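Local atomic coordinates of JSC1_58120g3 ([Leptolyngbya] sp. JSC-1, PDB entry 6XHG), a protein that probably senses light, as a cyanobacterial GAF domain that carries a linear tetrapyrrole (bilin) chromophore. Residues Arg37-Lys42 and Leu143-Gln148; Arg80-Gln85 and Ala133-Gln138. One frame throughout, in Å; residues are numbered along the deposited sequence.

Interaction 1: Arg37-Lys42 and Leu143-Gln148. With BVX (3-[2-[(~{Z})-[5-[(4-ethenyl-3-methyl-5-oxidanylidene-pyrrol-2-ylidene)methyl]-3-(3-hydroxy-3-oxopropyl)-4-methyl-pyrrol-2-ylidene]methyl]-5-[(~{Z})-(3-ethyl-4-methyl-5-oxidanylidene-pyrrol-2-ylidene)methyl]-4-methyl-1~{H}-pyrrol-3-yl]propanoic acid), chain C.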
loop_
_atom_site.group_PDB
_atom_site.type_symbol
_atom_site.label_atom_id
_atom_site.label_comp_id
_atom_site.label_asym_id
_atom_site.label_seq_id
_atom_site.Cartn_x
_atom_site.Cartn_y
_atom_site.Cartn_z
ATOM N N ARG A 37 -9.928 3.683 1.437
ATOM C CA ARG A 37 -9.592 2.266 1.410
ATOM C C ARG A 37 -8.139 2.069 1.807
ATOM O O ARG A 37 -7.278 2.858 1.430
ATOM C CB ARG A 37 -9.846 1.648 0.029
ATOM C CG ARG A 37 -10.028 0.134 0.065
ATOM C CD ARG A 37 -9.851 -0.501 -1.306
ATOM N NE ARG A 37 -10.802 -0.013 -2.302
ATOM C CZ ARG A 37 -12.046 -0.462 -2.439
ATOM N NH1 ARG A 37 -12.511 -1.403 -1.629
ATOM N NH2 ARG A 37 -12.830 0.040 -3.381
ATOM N N VAL A 38 -7.882 1.030 2.599
ATOM C CA VAL A 38 -6.532 0.535 2.835
ATOM C C VAL A 38 -6.549 -0.969 2.610
ATOM O O VAL A 38 -7.467 -1.660 3.064
ATOM C CB VAL A 38 -6.026 0.874 4.252
ATOM C CG1 VAL A 38 -4.634 0.300 4.476
ATOM C CG2 VAL A 38 -6.013 2.374 4.458
ATOM N N THR A 39 -5.551 -1.467 1.887
ATOM C CA THR A 39 -5.489 -2.869 1.514
ATOM C C THR A 39 -4.126 -3.454 1.845
ATOM O O THR A 39 -3.102 -2.760 1.828
ATOM C CB THR A 39 -5.789 -3.079 0.020
ATOM O OG1 THR A 39 -4.807 -2.399 -0.771
ATOM C CG2 THR A 39 -7.164 -2.553 -0.321
ATOM N N ILE A 40 -4.138 -4.756 2.120
ATOM C CA ILE A 40 -2.950 -5.597 2.161
ATOM C C ILE A 40 -3.021 -6.560 0.985
ATOM O O ILE A 40 -4.037 -7.240 0.791
ATOM C CB ILE A 40 -2.829 -6.349 3.496
ATOM C CG1 ILE A 40 -2.597 -5.357 4.637
ATOM C CG2 ILE A 40 -1.693 -7.352 3.436
ATOM C CD1 ILE A 40 -2.902 -5.921 6.004
ATOM N N TYR A 41 -1.970 -6.578 0.174
ATOM C CA TYR A 41 -1.927 -7.340 -1.062
ATOM C C TYR A 41 -0.720 -8.265 -1.009
ATOM O O TYR A 41 0.384 -7.825 -0.691
ATOM C CB TYR A 41 -1.867 -6.353 -2.235
ATOM C CG TYR A 41 -1.514 -6.869 -3.606
ATOM C CD1 TYR A 41 -0.188 -7.014 -3.992
ATOM C CD2 TYR A 41 -2.505 -7.151 -4.538
ATOM C CE1 TYR A 41 0.142 -7.455 -5.256
ATOM C CE2 TYR A 41 -2.184 -7.593 -5.806
ATOM C CZ TYR A 41 -0.858 -7.741 -6.160
ATOM O OH TYR A 41 -0.530 -8.180 -7.420
ATOM N N LYS A 42 -0.933 -9.548 -1.295
ATOM C CA LYS A 42 0.108 -10.564 -1.195
ATOM C C LYS A 42 0.587 -10.949 -2.587
ATOM O O LYS A 42 -0.229 -11.283 -3.455
ATOM C CB LYS A 42 -0.409 -11.793 -0.445
ATOM C CG LYS A 42 0.566 -12.952 -0.360
ATOM C CD LYS A 42 -0.006 -14.070 0.502
ATOM C CE LYS A 42 1.002 -15.187 0.717
ATOM N NZ LYS A 42 0.460 -16.252 1.608
ATOM N N LEU A 143 2.315 -5.770 -0.623
ATOM C CA LEU A 143 2.174 -4.325 -0.664
ATOM C C LEU A 143 1.119 -3.875 0.333
ATOM O O LEU A 143 0.092 -4.538 0.514
ATOM C CB LEU A 143 1.784 -3.852 -2.070
ATOM C CG LEU A 143 2.666 -4.275 -3.248
ATOM C CD1 LEU A 143 1.994 -3.936 -4.581
ATOM C CD2 LEU A 143 4.045 -3.640 -3.152
ATOM N N LEU A 144 1.378 -2.746 0.982
ATOM C CA LEU A 144 0.379 -2.050 1.782
ATOM C C LEU A 144 -0.027 -0.806 1.010
ATOM O O LEU A 144 0.819 0.046 0.716
ATOM C CB LEU A 144 0.931 -1.683 3.159
ATOM C CG LEU A 144 0.052 -0.757 4.000
ATOM C CD1 LEU A 144 -1.234 -1.458 4.406
ATOM C CD2 LEU A 144 0.811 -0.269 5.224
ATOM N N SER A 145 -1.314 -0.694 0.689
ATOM C CA SER A 145 -1.796 0.384 -0.164
ATOM C C SER A 145 -2.827 1.230 0.562
ATOM O O SER A 145 -3.753 0.699 1.182
ATOM C CB SER A 145 -2.392 -0.176 -1.460
ATOM O OG SER A 145 -1.435 -0.949 -2.163
ATOM N N ALA A 146 -2.648 2.543 0.492
ATOM C CA ALA A 146 -3.652 3.516 0.900
ATOM C C ALA A 146 -4.268 4.155 -0.340
ATOM O O ALA A 146 -3.544 4.693 -1.185
ATOM C CB ALA A 146 -3.037 4.581 1.805
ATOM N N PHE A 147 -5.594 4.092 -0.451
ATOM C CA PHE A 147 -6.327 4.526 -1.630
ATOM C C PHE A 147 -7.348 5.574 -1.211
ATOM O O PHE A 147 -8.033 5.419 -0.188
ATOM C CB PHE A 147 -7.086 3.374 -2.319
ATOM C CG PHE A 147 -6.211 2.317 -2.935
ATOM C CD1 PHE A 147 -5.139 2.658 -3.740
ATOM C CD2 PHE A 147 -6.492 0.975 -2.740
ATOM C CE1 PHE A 147 -4.352 1.679 -4.322
ATOM C CE2 PHE A 147 -5.707 -0.007 -3.316
ATOM C CZ PHE A 147 -4.638 0.347 -4.110
ATOM N N GLN A 148 -7.514 6.577 -2.066
ATOM C CA GLN A 148 -8.695 7.425 -2.083
ATOM C C GLN A 148 -9.439 7.180 -3.387
ATOM O O GLN A 148 -8.829 7.118 -4.461
ATOM C CB GLN A 148 -8.302 8.904 -1.960
ATOM C CG GLN A 148 -9.433 9.861 -1.606
ATOM C CD GLN A 148 -9.881 9.753 -0.158
ATOM O OE1 GLN A 148 -9.831 8.685 0.451
ATOM N NE2 GLN A 148 -10.323 10.873 0.400
HETATM C CHA BVX C . 3.787 0.004 -12.468
HETATM N NA BVX C . 1.914 -1.059 -11.030
HETATM C C1A BVX C . 3.005 -0.284 -11.185
HETATM C C2A BVX C . 3.331 0.232 -9.951
HETATM C C3A BVX C . 2.432 -0.245 -9.044
HETATM C C4A BVX C . 1.541 -1.057 -9.731
HETATM C CMA BVX C . 2.462 0.103 -7.559
HETATM C CAA BVX C . 4.515 1.154 -9.663
HETATM C CBA BVX C . 5.715 0.259 -9.339
HETATM C CGA BVX C . 6.978 0.738 -10.058
HETATM O O1A BVX C . 6.965 1.815 -10.712
HETATM O O2A BVX C . 8.034 0.054 -9.990
HETATM C CHB BVX C . 0.324 -1.857 -9.230
HETATM N NB BVX C . -0.513 -0.810 -7.234
HETATM C C1B BVX C . -0.217 -1.870 -8.020
HETATM C C2B BVX C . -0.620 -3.007 -7.356
HETATM C C3B BVX C . -1.145 -2.645 -6.170
HETATM C C4B BVX C . -1.074 -1.274 -6.086
HETATM C CMB BVX C . -0.502 -4.437 -7.870
HETATM O OB BVX C . -1.442 -0.604 -5.178
HETATM C CAB BVX C . -1.701 -3.609 -5.119
HETATM C CBB BVX C . -2.643 -3.231 -4.282
HETATM N NC BVX C . -0.289 -2.479 -15.116
HETATM C C1C BVX C . -1.373 -3.267 -15.353
HETATM C C2C BVX C . -1.563 -3.328 -16.711
HETATM C C3C BVX C . -0.608 -2.585 -17.299
HETATM C C4C BVX C . 0.190 -2.057 -16.308
HETATM C CMC BVX C . -2.666 -4.102 -17.433
HETATM O OC BVX C . -2.044 -3.812 -14.543
HETATM C CAC BVX C . -0.451 -2.376 -18.807
HETATM C CBC BVX C . 0.727 -3.135 -19.414
HETATM C CHD BVX C . 1.225 -1.268 -16.544
HETATM N ND BVX C . 2.242 -0.813 -14.155
HETATM C C1D BVX C . 2.241 -0.733 -15.522
HETATM C C2D BVX C . 3.358 -0.039 -15.911
HETATM C C3D BVX C . 4.049 0.304 -14.807
HETATM C C4D BVX C . 3.365 -0.173 -13.712
HETATM C CMD BVX C . 3.747 0.277 -17.355
HETATM C CAD BVX C . 5.363 1.087 -14.790
HETATM C CBD BVX C . 5.162 2.493 -14.217
HETATM C CGD BVX C . 4.070 3.228 -14.988
HETATM O O1D BVX C . 4.128 3.321 -16.239
HETATM O O2D BVX C . 3.113 3.749 -14.367
#
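The Tyr41 ring has the vinyl carbon CAB of BVX over one face, 3.6 Å above the plane and offset toward the rim. Leu143 lies alongside Tyr41 and points the same way. Its CD1 meets CD1 of Tyr41 obliquely, at 3.8 Å. The Phe147 ring is met at its edge, near its plane, by BVX OB and by CD of Arg37. Thr39 OG1 approaches the same ring obliquely, 3.6 Å from Phe147 CE2. This buried hydroxyl has no polar partner in the model.

Ser145 sits between these rings. With OG anti to the carbonyl carbon (chi1 -58°), it reaches off the sheet to the chromophore and donates to the lactam oxygen BVX OB at 3.0 Å. Beneath lies a regular antiparallel ladder. Arg37, Thr39 and Tyr41 form hydrogen-bonded pairs with Phe147, Ser145 and Leu143. Ser145 N to Thr39 O is nearly straight, 3.0 Å and 175°. On the reverse face, Leu144 CD1 packs on Val38 CG1 at 3.8 Å.

These are adjoining central strands of the antiparallel GAF sheet, and one face forms a wall of the bilin pocket. The Arg37 guanidinium binds Arg61 O and Glu54 beyond the ladder; Tyr41 OH binds Trp68 O. Strand 49-56 flanks 37-42, strand 128-136 flanks 143-148, and helix 18-33 covers Val38 and Ile40.

Interaction 2: Arg80-Gln85 and Ala133-Gln138. With BVX (3-[2-[(~{Z})-[5-[(4-ethenyl-3-methyl-5-oxidanylidene-pyrrol-2-ylidene)methyl]-3-(3-hydroxy-3-oxopropyl)-4-methyl-pyrrol-2-ylidene]methyl]-5-[(~{Z})-(3-ethyl-4-methyl-5-oxidanylidene-pyrrol-2-ylidene)methyl]-4-methyl-1~{H}-pyrrol-3-yl]propanoic acid), chain C.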
loop_
_atom_site.group_PDB
_atom_site.type_symbol
_atom_site.label_atom_id
_atom_site.label_comp_id
_atom_site.label_asym_id
_atom_site.label_seq_id
_atom_site.Cartn_x
_atom_site.Cartn_y
_atom_site.Cartn_z
ATOM N N ARG A 80 10.103 -1.398 -8.196
ATOM C CA ARG A 80 10.822 -0.531 -7.271
ATOM C C ARG A 80 10.694 -1.011 -5.838
ATOM O O ARG A 80 11.506 -0.626 -4.986
ATOM C CB ARG A 80 10.276 0.892 -7.401
ATOM C CG ARG A 80 8.837 1.030 -6.911
ATOM C CD ARG A 80 8.358 2.473 -6.910
ATOM N NE ARG A 80 8.318 3.027 -8.261
ATOM C CZ ARG A 80 8.301 4.326 -8.541
ATOM N NH1 ARG A 80 8.315 5.218 -7.561
ATOM N NH2 ARG A 80 8.263 4.732 -9.804
ATOM N N PHE A 81 9.721 -1.877 -5.565
ATOM C CA PHE A 81 9.485 -2.311 -4.201
ATOM C C PHE A 81 10.597 -3.229 -3.726
ATOM O O PHE A 81 10.752 -3.422 -2.514
ATOM C CB PHE A 81 8.120 -2.972 -4.104
ATOM C CG PHE A 81 7.002 -2.038 -4.438
ATOM C CD1 PHE A 81 6.712 -0.964 -3.611
ATOM C CD2 PHE A 81 6.269 -2.202 -5.603
ATOM C CE1 PHE A 81 5.698 -0.088 -3.925
ATOM C CE2 PHE A 81 5.254 -1.331 -5.922
ATOM C CZ PHE A 81 4.966 -0.271 -5.081
ATOM N N GLN A 82 11.368 -3.807 -4.654
ATOM C CA GLN A 82 12.521 -4.588 -4.220
ATOM C C GLN A 82 13.557 -3.698 -3.544
ATOM O O GLN A 82 14.338 -4.176 -2.714
ATOM C CB GLN A 82 13.145 -5.340 -5.398
ATOM C CG GLN A 82 12.273 -6.460 -5.941
ATOM C CD GLN A 82 12.211 -7.674 -5.023
ATOM O OE1 GLN A 82 12.814 -7.693 -3.949
ATOM N NE2 GLN A 82 11.465 -8.689 -5.441
ATOM N N GLN A 83 13.576 -2.410 -3.887
ATOM C CA GLN A 83 14.436 -1.425 -3.248
ATOM C C GLN A 83 13.716 -0.651 -2.152
ATOM O O GLN A 83 14.233 0.370 -1.687
ATOM C CB GLN A 83 15.000 -0.452 -4.288
ATOM C CG GLN A 83 16.079 -1.046 -5.183
ATOM C CD GLN A 83 15.531 -2.070 -6.158
ATOM O OE1 GLN A 83 14.585 -1.795 -6.897
ATOM N NE2 GLN A 83 16.119 -3.261 -6.159
ATOM N N ASN A 84 12.532 -1.110 -1.740
ATOM C CA ASN A 84 11.703 -0.423 -0.746
ATOM C C ASN A 84 11.462 1.032 -1.139
ATOM O O ASN A 84 11.493 1.944 -0.308
ATOM C CB ASN A 84 12.322 -0.518 0.650
ATOM C CG ASN A 84 11.330 -0.191 1.752
ATOM O OD1 ASN A 84 10.118 -0.189 1.530
ATOM N ND2 ASN A 84 11.840 0.093 2.946
ATOM N N GLN A 85 11.224 1.250 -2.426
ATOM C CA GLN A 85 10.765 2.582 -2.781
ATOM C C GLN A 85 9.239 2.616 -2.781
ATOM O O GLN A 85 8.597 1.669 -3.247
ATOM C CB GLN A 85 11.291 2.990 -4.152
ATOM C CG GLN A 85 12.804 3.149 -4.200
ATOM C CD GLN A 85 13.253 4.121 -5.270
ATOM O OE1 GLN A 85 12.679 5.200 -5.429
ATOM N NE2 GLN A 85 14.279 3.740 -6.016
ATOM N N ALA A 133 6.025 -1.311 0.247
ATOM C CA ALA A 133 6.374 -2.723 0.273
ATOM C C ALA A 133 6.177 -3.321 1.659
ATOM O O ALA A 133 6.458 -2.684 2.677
ATOM C CB ALA A 133 7.824 -2.917 -0.176
ATOM N N ILE A 134 5.697 -4.558 1.691
ATOM C CA ILE A 134 5.715 -5.381 2.894
ATOM C C ILE A 134 6.823 -6.410 2.724
ATOM O O ILE A 134 6.796 -7.214 1.783
ATOM C CB ILE A 134 4.358 -6.056 3.145
ATOM C CG1 ILE A 134 3.268 -5.011 3.385
ATOM C CG2 ILE A 134 4.444 -7.000 4.335
ATOM C CD1 ILE A 134 1.872 -5.582 3.355
ATOM N N PHE A 135 7.834 -6.339 3.584
ATOM C CA PHE A 135 8.943 -7.280 3.561
ATOM C C PHE A 135 8.825 -8.292 4.693
ATOM O O PHE A 135 8.580 -7.919 5.845
ATOM C CB PHE A 135 10.275 -6.536 3.653
ATOM C CG PHE A 135 10.801 -6.081 2.328
ATOM C CD1 PHE A 135 10.532 -4.806 1.858
ATOM C CD2 PHE A 135 11.557 -6.933 1.542
ATOM C CE1 PHE A 135 11.014 -4.389 0.634
ATOM C CE2 PHE A 135 12.041 -6.523 0.317
ATOM C CZ PHE A 135 11.770 -5.249 -0.138
ATOM N N GLN A 136 8.985 -9.571 4.357
ATOM C CA GLN A 136 9.111 -10.656 5.326
ATOM C C GLN A 136 10.597 -11.002 5.374
ATOM O O GLN A 136 11.122 -11.656 4.467
ATOM C CB GLN A 136 8.260 -11.856 4.928
ATOM C CG GLN A 136 8.508 -13.096 5.768
ATOM C CD GLN A 136 7.983 -14.364 5.116
ATOM O OE1 GLN A 136 7.225 -14.316 4.146
ATOM N NE2 GLN A 136 8.393 -15.510 5.647
ATOM N N GLY A 137 11.284 -10.515 6.402
ATOM C CA GLY A 137 12.737 -10.535 6.368
ATOM C C GLY A 137 13.200 -9.629 5.247
ATOM O O GLY A 137 12.769 -8.476 5.132
ATOM N N GLN A 138 14.090 -10.145 4.401
ATOM C CA GLN A 138 14.484 -9.444 3.190
ATOM C C GLN A 138 13.789 -10.019 1.957
ATOM O O GLN A 138 14.271 -9.835 0.834
ATOM C CB GLN A 138 16.006 -9.490 3.023
ATOM C CG GLN A 138 16.586 -8.414 2.101
ATOM C CD GLN A 138 17.727 -7.633 2.730
ATOM O OE1 GLN A 138 17.561 -6.990 3.767
ATOM N NE2 GLN A 138 18.893 -7.678 2.095
HETATM C CHA BVX C . 3.787 0.004 -12.468
HETATM N NA BVX C . 1.914 -1.059 -11.030
HETATM C C1A BVX C . 3.005 -0.284 -11.185
HETATM C C2A BVX C . 3.331 0.232 -9.951
HETATM C C3A BVX C . 2.432 -0.245 -9.044
HETATM C C4A BVX C . 1.541 -1.057 -9.731
HETATM C CMA BVX C . 2.462 0.103 -7.559
HETATM C CAA BVX C . 4.515 1.154 -9.663
HETATM C CBA BVX C . 5.715 0.259 -9.339
HETATM C CGA BVX C . 6.978 0.738 -10.058
HETATM O O1A BVX C . 6.965 1.815 -10.712
HETATM O O2A BVX C . 8.034 0.054 -9.990
HETATM C CHB BVX C . 0.324 -1.857 -9.230
HETATM N NB BVX C . -0.513 -0.810 -7.234
HETATM C C1B BVX C . -0.217 -1.870 -8.020
HETATM C C2B BVX C . -0.620 -3.007 -7.356
HETATM C C3B BVX C . -1.145 -2.645 -6.170
HETATM C C4B BVX C . -1.074 -1.274 -6.086
HETATM C CMB BVX C . -0.502 -4.437 -7.870
HETATM O OB BVX C . -1.442 -0.604 -5.178
HETATM C CAB BVX C . -1.701 -3.609 -5.119
HETATM C CBB BVX C . -2.643 -3.231 -4.282
HETATM N NC BVX C . -0.289 -2.479 -15.116
HETATM C C1C BVX C . -1.373 -3.267 -15.353
HETATM C C2C BVX C . -1.563 -3.328 -16.711
HETATM C C3C BVX C . -0.608 -2.585 -17.299
HETATM C C4C BVX C . 0.190 -2.057 -16.308
HETATM C CMC BVX C . -2.666 -4.102 -17.433
HETATM O OC BVX C . -2.044 -3.812 -14.543
HETATM C CAC BVX C . -0.451 -2.376 -18.807
HETATM C CBC BVX C . 0.727 -3.135 -19.414
HETATM C CHD BVX C . 1.225 -1.268 -16.544
HETATM N ND BVX C . 2.242 -0.813 -14.155
HETATM C C1D BVX C . 2.241 -0.733 -15.522
HETATM C C2D BVX C . 3.358 -0.039 -15.911
HETATM C C3D BVX C . 4.049 0.304 -14.807
HETATM C C4D BVX C . 3.365 -0.173 -13.712
HETATM C CMD BVX C . 3.747 0.277 -17.355
HETATM C CAD BVX C . 5.363 1.087 -14.790
HETATM C CBD BVX C . 5.162 2.493 -14.217
HETATM C CGD BVX C . 4.070 3.228 -14.988
HETATM O O1D BVX C . 4.128 3.321 -16.239
HETATM O O2D BVX C . 3.113 3.749 -14.367
HETATM O O HOH W 1 7.843 0.390 -0.211
#
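Phe135 sets its ring edge against the backbone of the turn at Phe81. Its CZ lies 3.2 Å from Phe81 O, near the ring plane, and Gln82 O meets the same edge. Ala133 packs beside it, with CB 3.9 Å from CB of Phe81. This is the close-packed part, and Phe81 and Ala133 are both buried. The Phe81 ring is wedged further inward. CG of Arg80 lies over the centre of one face, and BVX CMA touches the edge 3.5 Å from CE2.

The segment starts as a 3-10 turn. Arg80 O accepts from Gln83 N and Gln85 N, which arrive from opposite faces of its plane. In this GAF fold the turn borders the bilin pocket and presents Arg80 to a propionate of BVX. Arg80 N donates to O2A at 3.1 Å and 167°. The Arg80 chain bends at chi3 (64°), which brings the edge of its guanidinium to O1A; NH2 makes a weak bond there. NH2 also pairs with Glu96, and NH1 binds Pro86 O. A leucine in place of Arg80 would probably leave the propionate with less charge compensation and Glu96 without this cationic mate.

The outer side is looser, and Asn84 and Gln82 lie at its partly exposed margin. Asn84 CB stands 4.1 Å from Phe135 CE1, and Gln82 turns its amide to Gln77 O. A water donates to Asn84 OD1 at 2.9 Å; its link to Ala133 N is modelled doubtfully short.

Interaction 1 is core: every touching residue is buried, near the centre of the chain. Interaction 2 lies farther out and is only partly buried. The first joins two neighbouring strands by a full backbone ladder. The second sets a loop turn against the next strand of the same sheet, mainly through van der Waals packing. The two meet where Leu143 CD2 packs on Phe81 CG, 3.6 Å apart, and where Ile134 touches Leu143. Both reach BVX, but differently. Residues 37-42 and 143-148 hold its vinyl-bearing end with aromatic packing and a hydroxyl, while 80-85 holds a propionate with a backbone N-H and a charged arginine.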